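Local coordinates for DNA topoisomerase 2-associated protein PAT1 (Saccharomyces cerevisiae, PDB 5LMG), which promotes mRNA decapping and represses translation, its C-terminal domain directly binding the Dcp2 decapping enzyme and the Xrn1 exonuclease, at residues A[55-66]-A[104-115]. The protein carries 2 engineered substitutions. Sequence-based numbering, arbitrary orientation.
Sequences IETVYEEILDLE and KGIKIMPRIFNF. With EDO (1,2-ethanediol), chain G; EDO (1,2-ethanediol), chain E.
Tyr59 and Lys104 anchor one end of a helix-helix packing in the mostly helical C-terminal domain of Pat1, where segments 55-66 and 104-114, on helices 48-70 and 103-114, run roughly parallel, their axes 25° apart. Lys104 can be followed outward atom by atom. Its CB lies against Ile55 CG2; CG sits beside the phenol oxygen, 3.4 Å from Tyr59 OH; CD touches both Ile55 CG2 and Glu56 OE2; CE stands over the centre of the Tyr59 ring in a CH-pi contact; and NZ ends in a salt bridge, 2.9 Å from Glu56 OE1 on its syn lone pair, with a weak second bond to OE2. The same NZ makes a cation-pi contact above the ring, whose opposite face takes Ile108 CD1, 3.5 Å from the Tyr59 centroid. Ile108 CG1 runs anti to the backbone N (chi1 -164°), toward Tyr59 and Ile62, and chi2 then sets CD1 on the ring and also over the rim of one face of the Arg111 guanidinium. The phenol is fixed at its rim as well: Tyr59 OH donates to Lys104 O at 2.7 Å. A leucine in place of Tyr59 would probably leave Lys104 O without this donor and the lysine chain without an aromatic face to lie on. Deeper in, Val58 and Ile62 meet Ile108 and Ile112, while Met80 of helix 78-82 touches Ile62 and Leu65. At the other end, Leu65 CB lies over the face of Phe115. Arg111, a knob among Tyr59, Ile62, Leu63 and Glu66, bends at chi3 and grips the Glu66 carboxylate side-on: NH2 reaches OE1, and NE reaches OE2 at 2.9 Å with a nearly straight N-H...O angle of 170°. One water receives a bond from Asn114 ND2 and donates to Glu66 OE2, 2.9 Å away.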
ATOM      1  N   ILE A  55     -13.079 -11.914  19.468  1.00 49.12           N
ATOM      2  CA  ILE A  55     -12.400 -12.728  18.455  1.00 47.70           C
ATOM      3  C   ILE A  55     -12.828 -14.201  18.606  1.00 49.63           C
ATOM      4  O   ILE A  55     -13.201 -14.814  17.606  1.00 47.43           O
ATOM      5  CB  ILE A  55     -10.845 -12.520  18.456  1.00 50.06           C
ATOM      6  CG1 ILE A  55     -10.486 -11.071  18.050  1.00 50.33           C
ATOM      7  CG2 ILE A  55     -10.139 -13.522  17.512  1.00 49.70           C
ATOM      8  CD1 ILE A  55      -9.057 -10.612  18.367  1.00 53.18           C
ATOM      9  N   GLU A  56     -12.830 -14.731  19.858  1.00 47.51           N
ATOM     10  CA  GLU A  56     -13.233 -16.117  20.178  1.00 48.24           C
ATOM     11  C   GLU A  56     -14.672 -16.384  19.745  1.00 52.10           C
ATOM     12  O   GLU A  56     -14.940 -17.427  19.148  1.00 51.98           O
ATOM     13  CB  GLU A  56     -13.048 -16.455  21.676  1.00 50.31           C
ATOM     14  CG  GLU A  56     -11.608 -16.440  22.185  1.00 61.11           C
ATOM     15  CD  GLU A  56     -10.545 -17.039  21.280  1.00 87.27           C
ATOM     16  OE1 GLU A  56     -10.662 -18.235  20.926  1.00 78.17           O
ATOM     17  OE2 GLU A  56      -9.596 -16.303  20.923  1.00 86.40           O
ATOM     18  N   THR A  57     -15.581 -15.420  20.008  1.00 48.61           N
ATOM     19  CA  THR A  57     -16.989 -15.448  19.601  1.00 48.50           C
ATOM     20  C   THR A  57     -17.073 -15.493  18.056  1.00 51.44           C
ATOM     21  O   THR A  57     -17.792 -16.338  17.522  1.00 51.67           O
ATOM     22  CB  THR A  57     -17.744 -14.254  20.220  1.00 54.45           C
ATOM     23  OG1 THR A  57     -17.685 -14.361  21.640  1.00 58.04           O
ATOM     24  CG2 THR A  57     -19.201 -14.178  19.780  1.00 53.01           C
ATOM     25  N   VAL A  58     -16.307 -14.624  17.356  1.00 45.78           N
ATOM     26  CA  VAL A  58     -16.256 -14.583  15.883  1.00 45.28           C
ATOM     27  C   VAL A  58     -15.851 -15.953  15.309  1.00 47.00           C
ATOM     28  O   VAL A  58     -16.521 -16.447  14.392  1.00 46.29           O
ATOM     29  CB  VAL A  58     -15.391 -13.417  15.325  1.00 49.23           C
ATOM     30  CG1 VAL A  58     -15.150 -13.571  13.821  1.00 48.58           C
ATOM     31  CG2 VAL A  58     -16.036 -12.061  15.624  1.00 49.68           C
ATOM     32  N   TYR A  59     -14.788 -16.573  15.871  1.00 42.42           N
ATOM     33  CA  TYR A  59     -14.307 -17.908  15.477  1.00 41.64           C
ATOM     34  C   TYR A  59     -15.401 -18.973  15.668  1.00 45.91           C
ATOM     35  O   TYR A  59     -15.633 -19.773  14.761  1.00 44.85           O
ATOM     36  CB  TYR A  59     -13.005 -18.278  16.225  1.00 42.23           C
ATOM     37  CG  TYR A  59     -11.762 -17.840  15.478  1.00 42.88           C
ATOM     38  CD1 TYR A  59     -11.427 -16.492  15.368  1.00 44.45           C
ATOM     39  CD2 TYR A  59     -10.935 -18.772  14.852  1.00 42.35           C
ATOM     40  CE1 TYR A  59     -10.308 -16.080  14.649  1.00 45.55           C
ATOM     41  CE2 TYR A  59      -9.811 -18.371  14.129  1.00 41.82           C
ATOM     42  CZ  TYR A  59      -9.514 -17.021  14.012  1.00 49.51           C
ATOM     43  OH  TYR A  59      -8.421 -16.603  13.287  1.00 45.82           O
ATOM     44  N   GLU A  60     -16.117 -18.937  16.813  1.00 44.01           N
ATOM     45  CA  GLU A  60     -17.205 -19.883  17.107  1.00 44.40           C
ATOM     46  C   GLU A  60     -18.304 -19.786  16.053  1.00 46.64           C
ATOM     47  O   GLU A  60     -18.730 -20.814  15.526  1.00 45.52           O
ATOM     48  CB  GLU A  60     -17.787 -19.640  18.503  1.00 46.67           C
ATOM     49  CG  GLU A  60     -16.926 -20.183  19.633  1.00 60.31           C
ATOM     50  CD  GLU A  60     -17.323 -19.755  21.037  1.00 86.03           C
ATOM     51  OE1 GLU A  60     -18.191 -18.861  21.177  1.00 83.14           O
ATOM     52  OE2 GLU A  60     -16.741 -20.301  22.002  1.00 83.10           O
ATOM     53  N   GLU A  61     -18.709 -18.553  15.702  1.00 43.51           N
ATOM     54  CA  GLU A  61     -19.745 -18.295  14.701  1.00 43.61           C
ATOM     55  C   GLU A  61     -19.321 -18.729  13.295  1.00 47.30           C
ATOM     56  O   GLU A  61     -20.151 -19.273  12.563  1.00 46.63           O
ATOM     57  CB  GLU A  61     -20.220 -16.833  14.724  1.00 45.14           C
ATOM     58  CG  GLU A  61     -20.785 -16.353  16.059  1.00 53.15           C
ATOM     59  CD  GLU A  61     -22.037 -17.006  16.621  1.00 72.25           C
ATOM     60  OE1 GLU A  61     -22.615 -17.905  15.968  1.00 62.52           O
ATOM     61  OE2 GLU A  61     -22.442 -16.604  17.735  1.00 69.47           O
ATOM     62  N   ILE A  62     -18.031 -18.537  12.935  1.00 44.05           N
ATOM     63  CA  ILE A  62     -17.502 -18.950  11.628  1.00 42.71           C
ATOM     64  C   ILE A  62     -17.475 -20.475  11.553  1.00 45.39           C
ATOM     65  O   ILE A  62     -17.939 -21.038  10.561  1.00 44.36           O
ATOM     66  CB  ILE A  62     -16.134 -18.278  11.282  1.00 45.31           C
ATOM     67  CG1 ILE A  62     -16.281 -16.756  10.967  1.00 45.33           C
ATOM     68  CG2 ILE A  62     -15.361 -19.022  10.159  1.00 45.45           C
ATOM     69  CD1 ILE A  62     -17.094 -16.357   9.679  1.00 47.12           C
ATOM     70  N   LEU A  63     -16.966 -21.140  12.610  1.00 43.03           N
ATOM     71  CA  LEU A  63     -16.903 -22.598  12.692  1.00 43.48           C
ATOM     72  C   LEU A  63     -18.285 -23.232  12.522  1.00 48.34           C
ATOM     73  O   LEU A  63     -18.398 -24.224  11.807  1.00 48.15           O
ATOM     74  CB  LEU A  63     -16.197 -23.079  13.976  1.00 43.58           C
ATOM     75  CG  LEU A  63     -14.671 -22.802  14.088  1.00 47.21           C
ATOM     76  CD1 LEU A  63     -14.121 -23.349  15.380  1.00 48.15           C
ATOM     77  CD2 LEU A  63     -13.882 -23.354  12.896  1.00 46.62           C
ATOM     78  N   ASP A  64     -19.339 -22.610  13.100  1.00 45.98           N
ATOM     79  CA  ASP A  64     -20.734 -23.058  12.960  1.00 46.57           C
ATOM     80  C   ASP A  64     -21.213 -22.894  11.520  1.00 47.16           C
ATOM     81  O   ASP A  64     -21.791 -23.829  10.970  1.00 45.69           O
ATOM     82  CB  ASP A  64     -21.674 -22.283  13.913  1.00 50.30           C
ATOM     83  CG  ASP A  64     -21.675 -22.748  15.362  1.00 67.87           C
ATOM     84  OD1 ASP A  64     -21.137 -23.848  15.639  1.00 69.14           O
ATOM     85  OD2 ASP A  64     -22.227 -22.017  16.219  1.00 76.50           O
ATOM     86  N   LEU A  65     -20.951 -21.721  10.901  1.00 43.93           N
ATOM     87  CA  LEU A  65     -21.352 -21.447   9.515  1.00 43.58           C
ATOM     88  C   LEU A  65     -20.667 -22.412   8.554  1.00 46.84           C
ATOM     89  O   LEU A  65     -21.326 -22.960   7.670  1.00 46.71           O
ATOM     90  CB  LEU A  65     -21.045 -19.993   9.102  1.00 42.86           C
ATOM     91  CG  LEU A  65     -21.933 -18.891   9.679  1.00 48.22           C
ATOM     92  CD1 LEU A  65     -21.302 -17.512   9.456  1.00 48.12           C
ATOM     93  CD2 LEU A  65     -23.354 -18.953   9.123  1.00 49.85           C
ATOM     94  N   GLU A  66     -19.358 -22.650   8.765  1.00 42.97           N
ATOM     95  CA  GLU A  66     -18.537 -23.536   7.939  1.00 41.62           C
ATOM     96  C   GLU A  66     -18.997 -24.978   8.055  1.00 47.39           C
ATOM     97  O   GLU A  66     -19.074 -25.654   7.029  1.00 47.62           O
ATOM     98  CB  GLU A  66     -17.054 -23.393   8.281  1.00 42.09           C
ATOM     99  CG  GLU A  66     -16.441 -22.106   7.756  1.00 50.88           C
ATOM    100  CD  GLU A  66     -14.974 -21.888   8.083  1.00 66.57           C
ATOM    101  OE1 GLU A  66     -14.475 -22.492   9.062  1.00 61.89           O
ATOM    102  OE2 GLU A  66     -14.346 -21.036   7.413  1.00 58.89           O
ATOM    103  N   LYS A 104      -5.048 -13.277  14.983  1.00 44.26           N
ATOM    104  CA  LYS A 104      -6.262 -14.096  14.969  1.00 44.21           C
ATOM    105  C   LYS A 104      -7.438 -13.355  14.284  1.00 46.11           C
ATOM    106  O   LYS A 104      -8.114 -13.947  13.445  1.00 44.84           O
ATOM    107  CB  LYS A 104      -6.613 -14.576  16.384  1.00 46.50           C
ATOM    108  CG  LYS A 104      -7.091 -16.010  16.394  1.00 58.13           C
ATOM    109  CD  LYS A 104      -7.422 -16.502  17.786  1.00 59.99           C
ATOM    110  CE  LYS A 104      -8.258 -17.753  17.719  1.00 62.44           C
ATOM    111  NZ  LYS A 104      -8.490 -18.325  19.069  1.00 69.60           N
ATOM    112  N   GLY A 105      -7.608 -12.064  14.586  1.00 42.82           N
ATOM    113  CA  GLY A 105      -8.614 -11.211  13.948  1.00 43.30           C
ATOM    114  C   GLY A 105      -8.374 -11.094  12.449  1.00 46.76           C
ATOM    115  O   GLY A 105      -9.281 -11.334  11.653  1.00 47.80           O
ATOM    116  N   ILE A 106      -7.118 -10.829  12.052  1.00 42.90           N
ATOM    117  CA  ILE A 106      -6.693 -10.722  10.647  1.00 42.41           C
ATOM    118  C   ILE A 106      -6.911 -12.041   9.868  1.00 43.90           C
ATOM    119  O   ILE A 106      -7.494 -12.022   8.779  1.00 42.62           O
ATOM    120  CB  ILE A 106      -5.209 -10.210  10.544  1.00 46.06           C
ATOM    121  CG1 ILE A 106      -5.068  -8.770  11.108  1.00 47.18           C
ATOM    122  CG2 ILE A 106      -4.662 -10.294   9.082  1.00 46.11           C
ATOM    123  CD1 ILE A 106      -3.622  -8.357  11.430  1.00 55.25           C
ATOM    124  N   LYS A 107      -6.468 -13.178  10.442  1.00 40.62           N
ATOM    125  CA  LYS A 107      -6.521 -14.482   9.781  1.00 39.94           C
ATOM    126  C   LYS A 107      -7.951 -15.006   9.476  1.00 44.28           C
ATOM    127  O   LYS A 107      -8.106 -15.710   8.485  1.00 42.81           O
ATOM    128  CB  LYS A 107      -5.684 -15.516  10.537  1.00 40.96           C
ATOM    129  CG  LYS A 107      -4.195 -15.379  10.187  1.00 41.83           C
ATOM    130  CD  LYS A 107      -3.286 -15.660  11.370  1.00 49.19           C
ATOM    131  CE  LYS A 107      -2.558 -16.966  11.209  1.00 59.39           C
ATOM    132  NZ  LYS A 107      -1.749 -17.306  12.411  1.00 63.06           N
ATOM    133  N   ILE A 108      -8.978 -14.612  10.254  1.00 42.75           N
ATOM    134  CA  ILE A 108     -10.369 -15.052  10.029  1.00 43.17           C
ATOM    135  C   ILE A 108     -11.105 -14.220   8.936  1.00 47.73           C
ATOM    136  O   ILE A 108     -12.163 -14.646   8.464  1.00 46.10           O
ATOM    137  CB  ILE A 108     -11.165 -15.105  11.371  1.00 47.07           C
ATOM    138  CG1 ILE A 108     -12.483 -15.921  11.268  1.00 47.67           C
ATOM    139  CG2 ILE A 108     -11.420 -13.727  11.971  1.00 49.23           C
ATOM    140  CD1 ILE A 108     -12.389 -17.297  11.759  1.00 51.58           C
ATOM    141  N   MET A 109     -10.546 -13.048   8.544  1.00 45.88           N
ATOM    142  CA  MET A 109     -11.144 -12.118   7.578  1.00 45.87           C
ATOM    143  C   MET A 109     -11.559 -12.750   6.228  1.00 47.32           C
ATOM    144  O   MET A 109     -12.698 -12.496   5.839  1.00 46.90           O
ATOM    145  CB  MET A 109     -10.257 -10.890   7.356  1.00 49.14           C
ATOM    146  CG  MET A 109     -11.045  -9.597   7.234  1.00 54.91           C
ATOM    147  SD  MET A 109     -12.286  -9.328   8.530  1.00 61.01           S
ATOM    148  CE  MET A 109     -11.281  -9.194   9.927  1.00 58.14           C
ATOM    149  N   PRO A 110     -10.748 -13.589   5.513  1.00 43.66           N
ATOM    150  CA  PRO A 110     -11.252 -14.176   4.251  1.00 43.42           C
ATOM    151  C   PRO A 110     -12.472 -15.086   4.450  1.00 46.13           C
ATOM    152  O   PRO A 110     -13.390 -15.064   3.627  1.00 43.94           O
ATOM    153  CB  PRO A 110     -10.042 -14.930   3.675  1.00 45.02           C
ATOM    154  CG  PRO A 110      -8.855 -14.421   4.423  1.00 48.89           C
ATOM    155  CD  PRO A 110      -9.356 -14.021   5.778  1.00 44.71           C
ATOM    156  N   ARG A 111     -12.500 -15.831   5.570  1.00 42.41           N
ATOM    157  CA  ARG A 111     -13.588 -16.732   5.945  1.00 41.85           C
ATOM    158  C   ARG A 111     -14.859 -15.963   6.295  1.00 44.17           C
ATOM    159  O   ARG A 111     -15.951 -16.395   5.915  1.00 43.20           O
ATOM    160  CB  ARG A 111     -13.153 -17.658   7.079  1.00 40.00           C
ATOM    161  CG  ARG A 111     -12.064 -18.632   6.641  1.00 46.38           C
ATOM    162  CD  ARG A 111     -11.240 -19.103   7.821  1.00 48.08           C
ATOM    163  NE  ARG A 111     -12.000 -20.005   8.689  1.00 48.27           N
ATOM    164  CZ  ARG A 111     -11.609 -20.384   9.898  1.00 60.59           C
ATOM    165  NH1 ARG A 111     -10.463 -19.945  10.401  1.00 45.58           N
ATOM    166  NH2 ARG A 111     -12.363 -21.202  10.619  1.00 47.99           N
ATOM    167  N   ILE A 112     -14.712 -14.800   6.972  1.00 41.17           N
ATOM    168  CA  ILE A 112     -15.812 -13.880   7.285  1.00 41.37           C
ATOM    169  C   ILE A 112     -16.494 -13.443   5.966  1.00 45.04           C
ATOM    170  O   ILE A 112     -17.727 -13.505   5.853  1.00 43.59           O
ATOM    171  CB  ILE A 112     -15.304 -12.655   8.115  1.00 44.08           C
ATOM    172  CG1 ILE A 112     -14.980 -13.057   9.573  1.00 44.61           C
ATOM    173  CG2 ILE A 112     -16.317 -11.484   8.068  1.00 46.33           C
ATOM    174  CD1 ILE A 112     -14.332 -11.944  10.417  1.00 51.91           C
ATOM    175  N   PHE A 113     -15.666 -13.037   4.966  1.00 41.83           N
ATOM    176  CA  PHE A 113     -16.114 -12.559   3.656  1.00 42.13           C
ATOM    177  C   PHE A 113     -16.869 -13.605   2.850  1.00 47.68           C
ATOM    178  O   PHE A 113     -17.730 -13.230   2.054  1.00 49.07           O
ATOM    179  CB  PHE A 113     -14.949 -11.952   2.860  1.00 43.04           C
ATOM    180  CG  PHE A 113     -14.804 -10.467   3.116  1.00 44.23           C
ATOM    181  CD1 PHE A 113     -14.567  -9.982   4.401  1.00 46.49           C
ATOM    182  CD2 PHE A 113     -14.938  -9.550   2.079  1.00 45.23           C
ATOM    183  CE1 PHE A 113     -14.471  -8.611   4.641  1.00 47.56           C
ATOM    184  CE2 PHE A 113     -14.826  -8.178   2.320  1.00 47.71           C
ATOM    185  CZ  PHE A 113     -14.601  -7.717   3.597  1.00 46.26           C
ATOM    186  N   ASN A 114     -16.631 -14.908   3.107  1.00 44.23           N
ATOM    187  CA  ASN A 114     -17.382 -15.974   2.444  1.00 43.86           C
ATOM    188  C   ASN A 114     -18.875 -15.969   2.825  1.00 47.84           C
ATOM    189  O   ASN A 114     -19.690 -16.448   2.039  1.00 48.01           O
ATOM    190  CB  ASN A 114     -16.777 -17.350   2.763  1.00 42.88           C
ATOM    191  CG  ASN A 114     -15.454 -17.631   2.098  1.00 59.91           C
ATOM    192  OD1 ASN A 114     -15.081 -17.023   1.084  1.00 55.02           O
ATOM    193  ND2 ASN A 114     -14.723 -18.590   2.647  1.00 51.13           N
ATOM    194  N   PHE A 115     -19.230 -15.451   4.023  1.00 44.11           N
ATOM    195  CA  PHE A 115     -20.614 -15.468   4.522  1.00 44.76           C
ATOM    196  C   PHE A 115     -21.321 -14.101   4.551  1.00 50.21           C
ATOM    197  O   PHE A 115     -22.420 -14.003   5.097  1.00 51.05           O
ATOM    198  CB  PHE A 115     -20.670 -16.144   5.912  1.00 46.45           C
ATOM    199  CG  PHE A 115     -20.236 -17.590   5.885  1.00 47.43           C
ATOM    200  CD1 PHE A 115     -21.119 -18.590   5.495  1.00 49.71           C
ATOM    201  CD2 PHE A 115     -18.925 -17.946   6.191  1.00 49.19           C
ATOM    202  CE1 PHE A 115     -20.707 -19.927   5.434  1.00 50.76           C
ATOM    203  CE2 PHE A 115     -18.511 -19.279   6.122  1.00 52.02           C
ATOM    204  CZ  PHE A 115     -19.405 -20.264   5.750  1.00 50.08           C
TER
HETATM  205  C1  EDO G 803     -25.400 -20.345  17.783  1.00 86.71           C
HETATM  206  O1  EDO G 803     -24.905 -21.458  18.512  1.00 86.04           O
HETATM  207  C2  EDO G 803     -24.991 -19.027  18.492  1.00 87.24           C
HETATM  208  O2  EDO G 803     -25.505 -17.917  17.767  1.00 87.68           O
HETATM  209  C1  EDO E 801     -19.902 -18.722  24.635  1.00 97.86           C
HETATM  210  O1  EDO E 801     -20.912 -17.899  25.200  1.00 97.86           O
HETATM  211  C2  EDO E 801     -18.625 -18.642  25.507  1.00 97.91           C
HETATM  212  O2  EDO E 801     -17.618 -19.471  24.949  1.00 97.58           O
HETATM  213  O   HOH W   1     -15.142 -20.390   4.748  1.00 58.08           O